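Local coordinates for protein metal-independent carbonic anhydrase (Nostoc sp. PCC 7120 = FACHB-418, PDB 7C5W) that catalyses the hydration of carbon dioxide to bicarbonate without a metal cofactor, as a homotetramer built as a dimer of dimers, at residues K61-A66 and G93-F98; S27-A32 and N131-M136; E38-I43 and G110-S115. All coordinates share one frame; numbering follows the deposited sequence.

Interaction 1. Residues K61-A66 and G93-F98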
ATOM      1  N   LYS A  61      27.483   7.225  -5.883  1.00 66.80           N
ATOM      2  CA  LYS A  61      27.046   5.808  -5.768  1.00 70.07           C
ATOM      3  C   LYS A  61      26.099   5.717  -4.558  1.00 67.76           C
ATOM      4  O   LYS A  61      25.044   5.066  -4.673  1.00 64.27           O
ATOM      5  CB  LYS A  61      28.256   4.865  -5.714  1.00 64.17           C
ATOM      6  N   VAL A  62      26.415   6.418  -3.470  1.00 68.01           N
ATOM      7  CA  VAL A  62      25.576   6.472  -2.235  1.00 65.77           C
ATOM      8  C   VAL A  62      24.172   6.990  -2.587  1.00 64.20           C
ATOM      9  O   VAL A  62      23.191   6.329  -2.229  1.00 70.60           O
ATOM     10  CB  VAL A  62      26.212   7.347  -1.143  1.00 62.38           C
ATOM     11  CG1 VAL A  62      25.202   7.664  -0.054  1.00 57.70           C
ATOM     12  CG2 VAL A  62      27.453   6.702  -0.551  1.00 61.88           C
ATOM     13  N   ILE A  63      24.076   8.123  -3.275  1.00 63.44           N
ATOM     14  CA  ILE A  63      22.780   8.756  -3.660  1.00 63.53           C
ATOM     15  C   ILE A  63      22.015   7.829  -4.611  1.00 67.00           C
ATOM     16  O   ILE A  63      20.775   7.701  -4.463  1.00 63.42           O
ATOM     17  CB  ILE A  63      23.027  10.140  -4.278  1.00 58.71           C
ATOM     18  CG1 ILE A  63      23.383  11.151  -3.187  1.00 58.10           C
ATOM     19  CG2 ILE A  63      21.835  10.579  -5.119  1.00 56.57           C
ATOM     20  CD1 ILE A  63      23.956  12.438  -3.705  1.00 64.09           C
ATOM     21  N   ASP A  64      22.727   7.204  -5.547  1.00 68.09           N
ATOM     22  CA  ASP A  64      22.133   6.259  -6.526  1.00 66.98           C
ATOM     23  C   ASP A  64      21.595   5.041  -5.769  1.00 65.86           C
ATOM     24  O   ASP A  64      20.550   4.527  -6.180  1.00 64.57           O
ATOM     25  CB  ASP A  64      23.133   5.881  -7.622  1.00 68.17           C
ATOM     26  CG  ASP A  64      23.295   6.959  -8.679  1.00 71.24           C
ATOM     27  OD1 ASP A  64      22.461   7.882  -8.701  1.00 76.57           O
ATOM     28  OD2 ASP A  64      24.258   6.873  -9.464  1.00 81.92           O
ATOM     29  N   ASP A  65      22.278   4.618  -4.700  1.00 66.22           N
ATOM     30  CA  ASP A  65      21.945   3.407  -3.905  1.00 66.99           C
ATOM     31  C   ASP A  65      20.813   3.659  -2.900  1.00 63.63           C
ATOM     32  O   ASP A  65      19.885   2.859  -2.880  1.00 64.92           O
ATOM     33  CB  ASP A  65      23.133   2.945  -3.070  1.00 70.21           C
ATOM     34  CG  ASP A  65      23.815   1.721  -3.628  1.00 79.24           C
ATOM     35  OD1 ASP A  65      23.928   1.640  -4.869  1.00 70.10           O
ATOM     36  OD2 ASP A  65      24.207   0.861  -2.815  1.00 95.93           O
ATOM     37  N   ALA A  66      20.944   4.681  -2.051  1.00 57.42           N
ATOM     38  CA  ALA A  66      20.156   4.849  -0.808  1.00 63.11           C
ATOM     39  C   ALA A  66      18.922   5.730  -1.058  1.00 59.25           C
ATOM     40  O   ALA A  66      17.953   5.583  -0.299  1.00 59.66           O
ATOM     41  CB  ALA A  66      21.019   5.413   0.293  1.00 55.81           C
ATOM     42  N   GLY A  93      20.961  18.171  -6.916  1.00 56.32           N
ATOM     43  CA  GLY A  93      20.665  18.920  -5.676  1.00 59.61           C
ATOM     44  C   GLY A  93      21.209  18.195  -4.453  1.00 61.77           C
ATOM     45  O   GLY A  93      21.802  18.861  -3.574  1.00 55.04           O
ATOM     46  N   ALA A  94      21.035  16.869  -4.402  1.00 58.58           N
ATOM     47  CA  ALA A  94      21.409  16.013  -3.249  1.00 60.73           C
ATOM     48  C   ALA A  94      22.936  15.919  -3.172  1.00 60.07           C
ATOM     49  O   ALA A  94      23.482  16.167  -2.089  1.00 64.16           O
ATOM     50  CB  ALA A  94      20.762  14.649  -3.369  1.00 51.03           C
ATOM     51  N   LEU A  95      23.583  15.570  -4.286  1.00 58.32           N
ATOM     52  CA  LEU A  95      25.062  15.519  -4.414  1.00 68.69           C
ATOM     53  C   LEU A  95      25.665  16.850  -3.946  1.00 64.92           C
ATOM     54  O   LEU A  95      26.533  16.847  -3.034  1.00 63.45           O
ATOM     55  CB  LEU A  95      25.411  15.250  -5.879  1.00 65.21           C
ATOM     56  CG  LEU A  95      26.886  14.986  -6.154  1.00 68.87           C
ATOM     57  CD1 LEU A  95      27.384  13.813  -5.321  1.00 65.57           C
ATOM     58  CD2 LEU A  95      27.117  14.738  -7.637  1.00 65.28           C
ATOM     59  N   ALA A  96      25.208  17.948  -4.543  1.00 62.29           N
ATOM     60  CA  ALA A  96      25.681  19.315  -4.251  1.00 60.91           C
ATOM     61  C   ALA A  96      25.613  19.545  -2.736  1.00 69.11           C
ATOM     62  O   ALA A  96      26.594  20.034  -2.156  1.00 71.59           O
ATOM     63  CB  ALA A  96      24.846  20.307  -5.014  1.00 60.35           C
ATOM     64  N   TYR A  97      24.497  19.200  -2.096  1.00 65.81           N
ATOM     65  CA  TYR A  97      24.315  19.458  -0.648  1.00 66.81           C
ATOM     66  C   TYR A  97      25.449  18.787   0.131  1.00 63.85           C
ATOM     67  O   TYR A  97      25.977  19.399   1.077  1.00 65.59           O
ATOM     68  CB  TYR A  97      22.958  18.972  -0.137  1.00 65.54           C
ATOM     69  CG  TYR A  97      22.853  19.046   1.363  1.00 62.25           C
ATOM     70  CD1 TYR A  97      22.683  20.262   2.001  1.00 63.23           C
ATOM     71  CD2 TYR A  97      22.998  17.915   2.151  1.00 58.71           C
ATOM     72  CE1 TYR A  97      22.628  20.351   3.382  1.00 66.39           C
ATOM     73  CE2 TYR A  97      22.935  17.984   3.534  1.00 61.95           C
ATOM     74  CZ  TYR A  97      22.746  19.207   4.153  1.00 64.72           C
ATOM     75  OH  TYR A  97      22.673  19.293   5.512  1.00 69.95           O
ATOM     76  N   PHE A  98      25.802  17.559  -0.248  1.00 62.86           N
ATOM     77  CA  PHE A  98      26.711  16.683   0.537  1.00 62.01           C
ATOM     78  C   PHE A  98      28.178  17.060   0.300  1.00 69.51           C
ATOM     79  O   PHE A  98      28.938  17.067   1.294  1.00 72.58           O
ATOM     80  CB  PHE A  98      26.420  15.209   0.245  1.00 66.14           C
ATOM     81  CG  PHE A  98      25.209  14.695   0.982  1.00 68.80           C
ATOM     82  CD1 PHE A  98      25.159  14.734   2.366  1.00 62.33           C
ATOM     83  CD2 PHE A  98      24.107  14.216   0.293  1.00 62.03           C
ATOM     84  CE1 PHE A  98      24.041  14.288   3.045  1.00 66.78           C
ATOM     85  CE2 PHE A  98      22.989  13.772   0.977  1.00 58.99           C
ATOM     86  CZ  PHE A  98      22.960  13.805   2.349  1.00 62.30           C
TER
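The backbone N of Phe98 is shared by two carbonyls of its own helix, Ala94 O at 3.3 Å and, more weakly, Leu95 O at 3.0 Å, and it is against this helical turn that Ile63 presses from helix 52-66. No hydrogen bond crosses the contact. With CG1 anti to its carbonyl carbon (chi1 -75°) and the chain then extended, Ile63 sends its CD1 methyl end-on into the backbone of 93-98. Ile63 CD1 lies 3.2 Å from Leu95 N and, tighter than ordinary van der Waals contact, 3.3 Å from Leu95 CA. Around Ile63 CD1, Ala94 CB comes to 3.9 Å and Leu95 CB to 3.8 Å, while the Phe98 ring approaches obliquely. The preceding residue lies over one face of that ring, Tyr97 CD2 standing 3.8 Å from the Phe98 ring plane, near the ring's middle. The two short helical segments approach to 10.3 Å between axes at 130°, and Asp64 adds a salt bridge to Arg91 at the start of helix 91-99. Helix 91-99 carries Tyr97, which binds hydrogencarbonate, and the Ile63 contact lies beside this binding-site residue, one residue on at Phe98.

Interaction 2. Residues S27-A32 and N131-M136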
ATOM      1  N   SER A  27      13.151  -4.367  11.126  1.00 55.57           N
ATOM      2  CA  SER A  27      14.613  -4.624  11.070  1.00 62.10           C
ATOM      3  C   SER A  27      15.197  -4.041   9.772  1.00 59.23           C
ATOM      4  O   SER A  27      16.307  -3.483   9.829  1.00 60.99           O
ATOM      5  CB  SER A  27      14.927  -6.096  11.237  1.00 63.46           C
ATOM      6  OG  SER A  27      14.654  -6.811  10.043  1.00 62.23           O
ATOM      7  N   GLU A  28      14.482  -4.162   8.652  1.00 58.09           N
ATOM      8  CA  GLU A  28      14.828  -3.515   7.359  1.00 53.18           C
ATOM      9  C   GLU A  28      14.919  -1.989   7.524  1.00 58.69           C
ATOM     10  O   GLU A  28      15.824  -1.384   6.924  1.00 58.50           O
ATOM     11  CB  GLU A  28      13.781  -3.854   6.297  1.00 58.40           C
ATOM     12  CG  GLU A  28      13.949  -5.231   5.680  1.00 57.30           C
ATOM     13  CD  GLU A  28      12.846  -5.603   4.699  1.00 58.98           C
ATOM     14  OE1 GLU A  28      11.715  -5.106   4.860  1.00 67.68           O
ATOM     15  OE2 GLU A  28      13.112  -6.383   3.774  1.00 60.98           O
ATOM     16  N   VAL A  29      14.010  -1.378   8.288  1.00 57.54           N
ATOM     17  CA  VAL A  29      13.986   0.098   8.499  1.00 59.68           C
ATOM     18  C   VAL A  29      15.229   0.493   9.304  1.00 60.79           C
ATOM     19  O   VAL A  29      15.915   1.452   8.902  1.00 55.84           O
ATOM     20  CB  VAL A  29      12.702   0.569   9.205  1.00 59.77           C
ATOM     21  CG1 VAL A  29      12.783   2.040   9.579  1.00 58.24           C
ATOM     22  CG2 VAL A  29      11.468   0.303   8.364  1.00 58.67           C
ATOM     23  N   LEU A  30      15.498  -0.206  10.409  1.00 62.63           N
ATOM     24  CA  LEU A  30      16.641   0.108  11.304  1.00 62.37           C
ATOM     25  C   LEU A  30      17.939  -0.056  10.506  1.00 60.73           C
ATOM     26  O   LEU A  30      18.818   0.822  10.607  1.00 58.53           O
ATOM     27  CB  LEU A  30      16.600  -0.794  12.540  1.00 59.68           C
ATOM     28  CG  LEU A  30      15.378  -0.603  13.441  1.00 65.38           C
ATOM     29  CD1 LEU A  30      15.505  -1.439  14.714  1.00 68.10           C
ATOM     30  CD2 LEU A  30      15.169   0.866  13.789  1.00 58.43           C
ATOM     31  N   ALA A  31      18.029  -1.114   9.704  1.00 56.68           N
ATOM     32  CA  ALA A  31      19.185  -1.395   8.825  1.00 60.02           C
ATOM     33  C   ALA A  31      19.400  -0.224   7.854  1.00 59.61           C
ATOM     34  O   ALA A  31      20.531   0.282   7.807  1.00 63.11           O
ATOM     35  CB  ALA A  31      18.987  -2.699   8.090  1.00 50.89           C
ATOM     36  N   ALA A  32      18.359   0.202   7.129  1.00 54.12           N
ATOM     37  CA  ALA A  32      18.428   1.311   6.148  1.00 58.44           C
ATOM     38  C   ALA A  32      18.833   2.623   6.845  1.00 60.61           C
ATOM     39  O   ALA A  32      19.638   3.362   6.261  1.00 61.43           O
ATOM     40  CB  ALA A  32      17.123   1.438   5.404  1.00 53.23           C
ATOM     41  N   ASN A 131       4.201  -1.023   1.904  1.00 67.83           N
ATOM     42  CA  ASN A 131       5.307  -0.913   0.924  1.00 63.21           C
ATOM     43  C   ASN A 131       6.317   0.161   1.365  1.00 65.06           C
ATOM     44  O   ASN A 131       7.476   0.134   0.878  1.00 57.35           O
ATOM     45  CB  ASN A 131       4.752  -0.601  -0.459  1.00 63.76           C
ATOM     46  CG  ASN A 131       5.586  -1.253  -1.530  1.00 75.01           C
ATOM     47  OD1 ASN A 131       6.352  -0.573  -2.211  1.00 80.85           O
ATOM     48  ND2 ASN A 131       5.465  -2.570  -1.649  1.00 83.80           N
ATOM     49  N   THR A 132       5.897   1.103   2.212  1.00 58.67           N
ATOM     50  CA  THR A 132       6.755   2.207   2.705  1.00 56.49           C
ATOM     51  C   THR A 132       6.785   2.174   4.229  1.00 55.77           C
ATOM     52  O   THR A 132       5.977   1.448   4.836  1.00 60.18           O
ATOM     53  CB  THR A 132       6.301   3.579   2.190  1.00 55.81           C
ATOM     54  OG1 THR A 132       5.174   3.998   2.956  1.00 63.36           O
ATOM     55  CG2 THR A 132       5.953   3.575   0.720  1.00 52.27           C
ATOM     56  N   ALA A 133       7.712   2.930   4.803  1.00 51.18           N
ATOM     57  CA  ALA A 133       7.937   3.057   6.256  1.00 54.16           C
ATOM     58  C   ALA A 133       8.532   4.441   6.532  1.00 53.60           C
ATOM     59  O   ALA A 133       9.507   4.819   5.854  1.00 54.76           O
ATOM     60  CB  ALA A 133       8.832   1.938   6.732  1.00 48.68           C
ATOM     61  N   THR A 134       7.922   5.184   7.453  1.00 52.74           N
ATOM     62  CA  THR A 134       8.367   6.531   7.880  1.00 48.92           C
ATOM     63  C   THR A 134       8.971   6.398   9.279  1.00 50.76           C
ATOM     64  O   THR A 134       8.412   5.641  10.081  1.00 52.18           O
ATOM     65  CB  THR A 134       7.200   7.517   7.789  1.00 49.66           C
ATOM     66  OG1 THR A 134       6.605   7.343   6.507  1.00 51.90           O
ATOM     67  CG2 THR A 134       7.615   8.961   7.948  1.00 50.26           C
ATOM     68  N   THR A 135      10.103   7.059   9.530  1.00 52.11           N
ATOM     69  CA  THR A 135      10.723   7.189  10.876  1.00 49.14           C
ATOM     70  C   THR A 135      10.803   8.676  11.214  1.00 55.58           C
ATOM     71  O   THR A 135      10.995   9.476  10.287  1.00 58.09           O
ATOM     72  CB  THR A 135      12.109   6.535  10.950  1.00 56.07           C
ATOM     73  OG1 THR A 135      13.054   7.313  10.207  1.00 52.78           O
ATOM     74  CG2 THR A 135      12.097   5.105  10.454  1.00 51.27           C
ATOM     75  N   MET A 136      10.595   9.026  12.483  1.00 55.02           N
ATOM     76  CA  MET A 136      10.814  10.394  13.009  1.00 57.83           C
ATOM     77  C   MET A 136      11.564  10.262  14.328  1.00 58.54           C
ATOM     78  O   MET A 136      11.260   9.325  15.098  1.00 58.88           O
ATOM     79  CB  MET A 136       9.505  11.160  13.235  1.00 53.67           C
ATOM     80  CG  MET A 136       9.721  12.540  13.817  1.00 48.47           C
ATOM     81  SD  MET A 136       8.206  13.545  13.891  1.00 58.28           S
ATOM     82  CE  MET A 136       8.113  14.099  12.192  1.00 52.74           C
TER
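Val29 points from helix 26-50 toward strand 132-143 and spreads its two methyls along the strand, one for each of two residues that face it. Val29 CG2 meets Ala133 CB at 3.5 Å. Val29 CG1, anti to the backbone N (chi1 172°), reaches Thr135, whose CG2 lies at 3.3 Å, closer than carbon atoms usually come. Here the side chains do not meet head-on: those of Val29 and Thr135 run past one another, each heading the opposite way, so the two methyls touch alongside. At Thr135 the first torsion of 71° puts CG2 anti to the carbonyl carbon and next to Val29, leaving OG1 to make a weak hydrogen bond with Gln33, one turn further along the same helix. Ile24, just ahead of the helix, packs on both Val29 and Ala133. Between the two strand residues, Thr134 points the other way and its OG1 hydrogen-bonds Gln156 OE1 of a second subunit, so one strand serves the core on one side and a subunit interface on the other. A long N-terminal helix laid across a mixed, largely antiparallel sheet in this way is consistent with the alpha+beta fold of NTF2-like proteins.

Interaction 3. Residues E38-I43 and G110-S115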
ATOM      1  N   GLU A  38      26.309   5.146   7.971  1.00 67.13           N
ATOM      2  CA  GLU A  38      27.579   4.533   7.509  1.00 71.32           C
ATOM      3  C   GLU A  38      28.051   5.234   6.238  1.00 66.06           C
ATOM      4  O   GLU A  38      29.269   5.408   6.080  1.00 69.48           O
ATOM      5  CB  GLU A  38      27.402   3.046   7.220  1.00 70.60           C
ATOM      6  CG  GLU A  38      27.542   2.181   8.451  1.00 77.33           C
ATOM      7  CD  GLU A  38      27.489   0.695   8.156  1.00 86.38           C
ATOM      8  OE1 GLU A  38      27.970   0.290   7.073  1.00 94.06           O
ATOM      9  OE2 GLU A  38      26.955  -0.046   9.002  1.00 87.69           O
ATOM     10  N   ALA A  39      27.116   5.597   5.364  1.00 61.79           N
ATOM     11  CA  ALA A  39      27.413   6.193   4.047  1.00 62.75           C
ATOM     12  C   ALA A  39      27.934   7.616   4.262  1.00 65.43           C
ATOM     13  O   ALA A  39      28.941   7.974   3.627  1.00 65.68           O
ATOM     14  CB  ALA A  39      26.190   6.151   3.161  1.00 58.79           C
ATOM     15  N   LEU A  40      27.286   8.391   5.131  1.00 65.79           N
ATOM     16  CA  LEU A  40      27.694   9.791   5.430  1.00 65.92           C
ATOM     17  C   LEU A  40      29.132   9.765   5.947  1.00 68.53           C
ATOM     18  O   LEU A  40      29.958  10.556   5.463  1.00 70.69           O
ATOM     19  CB  LEU A  40      26.757  10.407   6.472  1.00 68.10           C
ATOM     20  CG  LEU A  40      27.113  11.832   6.903  1.00 71.41           C
ATOM     21  CD1 LEU A  40      26.781  12.838   5.812  1.00 64.34           C
ATOM     22  CD2 LEU A  40      26.408  12.207   8.194  1.00 66.80           C
ATOM     23  N   VAL A  41      29.399   8.859   6.888  1.00 68.99           N
ATOM     24  CA  VAL A  41      30.726   8.667   7.538  1.00 69.28           C
ATOM     25  C   VAL A  41      31.740   8.200   6.486  1.00 67.77           C
ATOM     26  O   VAL A  41      32.864   8.715   6.504  1.00 72.17           O
ATOM     27  CB  VAL A  41      30.619   7.687   8.722  1.00 67.83           C
ATOM     28  CG1 VAL A  41      31.982   7.192   9.185  1.00 69.58           C
ATOM     29  CG2 VAL A  41      29.847   8.306   9.876  1.00 68.53           C
ATOM     30  N   ALA A  42      31.358   7.281   5.596  1.00 66.25           N
ATOM     31  CA  ALA A  42      32.231   6.726   4.534  1.00 68.63           C
ATOM     32  C   ALA A  42      32.605   7.818   3.518  1.00 73.72           C
ATOM     33  O   ALA A  42      33.728   7.757   2.979  1.00 73.30           O
ATOM     34  CB  ALA A  42      31.554   5.562   3.860  1.00 59.49           C
ATOM     35  N   ILE A  43      31.702   8.769   3.247  1.00 71.00           N
ATOM     36  CA  ILE A  43      31.973   9.927   2.344  1.00 70.92           C
ATOM     37  C   ILE A  43      32.910  10.898   3.068  1.00 72.35           C
ATOM     38  O   ILE A  43      33.820  11.448   2.427  1.00 74.30           O
ATOM     39  CB  ILE A  43      30.670  10.631   1.914  1.00 72.52           C
ATOM     40  CG1 ILE A  43      29.769   9.721   1.077  1.00 67.52           C
ATOM     41  CG2 ILE A  43      30.987  11.925   1.183  1.00 66.85           C
ATOM     42  CD1 ILE A  43      28.314  10.141   1.071  1.00 64.53           C
ATOM     43  N   GLY A 110      29.447  21.700   1.198  1.00 76.61           N
ATOM     44  CA  GLY A 110      29.382  20.227   1.305  1.00 68.53           C
ATOM     45  C   GLY A 110      29.223  19.786   2.748  1.00 71.63           C
ATOM     46  O   GLY A 110      30.188  19.902   3.517  1.00 71.58           O
ATOM     47  N   PHE A 111      28.036  19.301   3.113  1.00 69.61           N
ATOM     48  CA  PHE A 111      27.680  18.917   4.503  1.00 70.01           C
ATOM     49  C   PHE A 111      28.533  17.722   4.954  1.00 70.93           C
ATOM     50  O   PHE A 111      29.001  17.726   6.114  1.00 67.67           O
ATOM     51  CB  PHE A 111      26.186  18.608   4.599  1.00 71.96           C
ATOM     52  CG  PHE A 111      25.745  18.155   5.966  1.00 72.23           C
ATOM     53  CD1 PHE A 111      25.647  19.061   7.012  1.00 72.60           C
ATOM     54  CD2 PHE A 111      25.453  16.821   6.211  1.00 71.42           C
ATOM     55  CE1 PHE A 111      25.258  18.642   8.275  1.00 69.86           C
ATOM     56  CE2 PHE A 111      25.066  16.404   7.473  1.00 70.00           C
ATOM     57  CZ  PHE A 111      24.965  17.316   8.500  1.00 70.57           C
ATOM     58  N   ALA A 112      28.750  16.754   4.058  1.00 71.31           N
ATOM     59  CA  ALA A 112      29.409  15.454   4.342  1.00 72.53           C
ATOM     60  C   ALA A 112      30.909  15.639   4.572  1.00 74.56           C
ATOM     61  O   ALA A 112      31.561  14.637   4.938  1.00 76.99           O
ATOM     62  CB  ALA A 112      29.174  14.489   3.206  1.00 69.10           C
ATOM     63  N   LEU A 113      31.430  16.854   4.357  1.00 69.13           N
ATOM     64  CA  LEU A 113      32.890  17.141   4.327  1.00 68.36           C
ATOM     65  C   LEU A 113      33.366  17.763   5.646  1.00 75.39           C
ATOM     66  O   LEU A 113      34.403  18.424   5.601  1.00 77.57           O
ATOM     67  CB  LEU A 113      33.180  18.095   3.163  1.00 73.17           C
ATOM     68  CG  LEU A 113      32.694  17.630   1.793  1.00 73.78           C
ATOM     69  CD1 LEU A 113      33.280  18.501   0.688  1.00 72.13           C
ATOM     70  CD2 LEU A 113      33.046  16.172   1.564  1.00 67.07           C
ATOM     71  N   SER A 114      32.648  17.569   6.759  1.00 72.58           N
ATOM     72  CA  SER A 114      32.991  18.123   8.098  1.00 70.95           C
ATOM     73  C   SER A 114      33.663  17.057   8.972  1.00 71.15           C
ATOM     74  O   SER A 114      33.610  17.201  10.209  1.00 73.72           O
ATOM     75  CB  SER A 114      31.783  18.689   8.800  1.00 72.99           C
ATOM     76  OG  SER A 114      31.336  19.883   8.181  1.00 82.51           O
ATOM     77  N   SER A 115      34.280  16.038   8.366  1.00 69.84           N
ATOM     78  CA  SER A 115      35.065  15.004   9.089  1.00 79.29           C
ATOM     79  C   SER A 115      34.160  14.282  10.108  1.00 80.51           C
ATOM     80  O   SER A 115      34.500  14.251  11.322  1.00 75.76           O
ATOM     81  CB  SER A 115      36.277  15.640   9.745  1.00 71.66           C
TER
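Leu40 and Ile43, three residues apart on helix 26-50, converge on the methyl of Ala112, and this contact is wholly apolar. Ile43 CG2, the branch anti to its backbone N, reaches Ala112 CB at 3.7 Å. Leu40 CD1 comes to the same methyl, Ala112 CB, at 3.9 Å; the CG of Leu40 is anti to the backbone N (chi1 178°), which carries the end of the side chain nearer the loop than its first bond would suggest. The methyl of Ala112 sits between the two side chains, and Ala112 CA is 4.0 Å from Leu40 CD1.

The aromatic part belongs to Phe111. Leu40 CD1 approaches Phe111 CD2 obliquely at 4.2 Å, and both residues also pack on Ile141 of strand 132-143. In the alpha+beta fold of the chain, this is where the long N-terminal helix meets the loop that joins helix 91-99 to the first long strand of the sheet. The Phe111 ring also meets that of Tyr97, which binds hydrogencarbonate, with the planes at about 20°, consistent with a place for Phe111 in the second shell of the site.

Polar bonds hold the loop from outside these two segments: Trp116 NE1 is hydrogen-bonded to Phe111 O, and Ser44 OG, on the residue after Ile43, is hydrogen-bonded to Ala112 O.

From the N terminus, helix 26-50 supplies first residues 27-32 and then, further along, residues 38-43; helix 52-66 follows with 61-66. Interaction 1 closes the shortest loop, bringing 93-98 back to 61-66. Interaction 3 closes a wider one at 110-115, and interaction 2 the widest at 131-136, so the three nest without crossing. Interactions 1 and 3 touch: Phe98 O and Ala112 N, and Tyr97 O and Phe111 N, probably hydrogen-bond, and Val62 packs on Ala39. Interaction 2 lies across the chain's centre from interaction 3. It joins helix 26-50 to the sheet, interaction 3 joins that helix to the loop after helix 91-99, and interaction 1 joins helix 52-66 to helix 91-99.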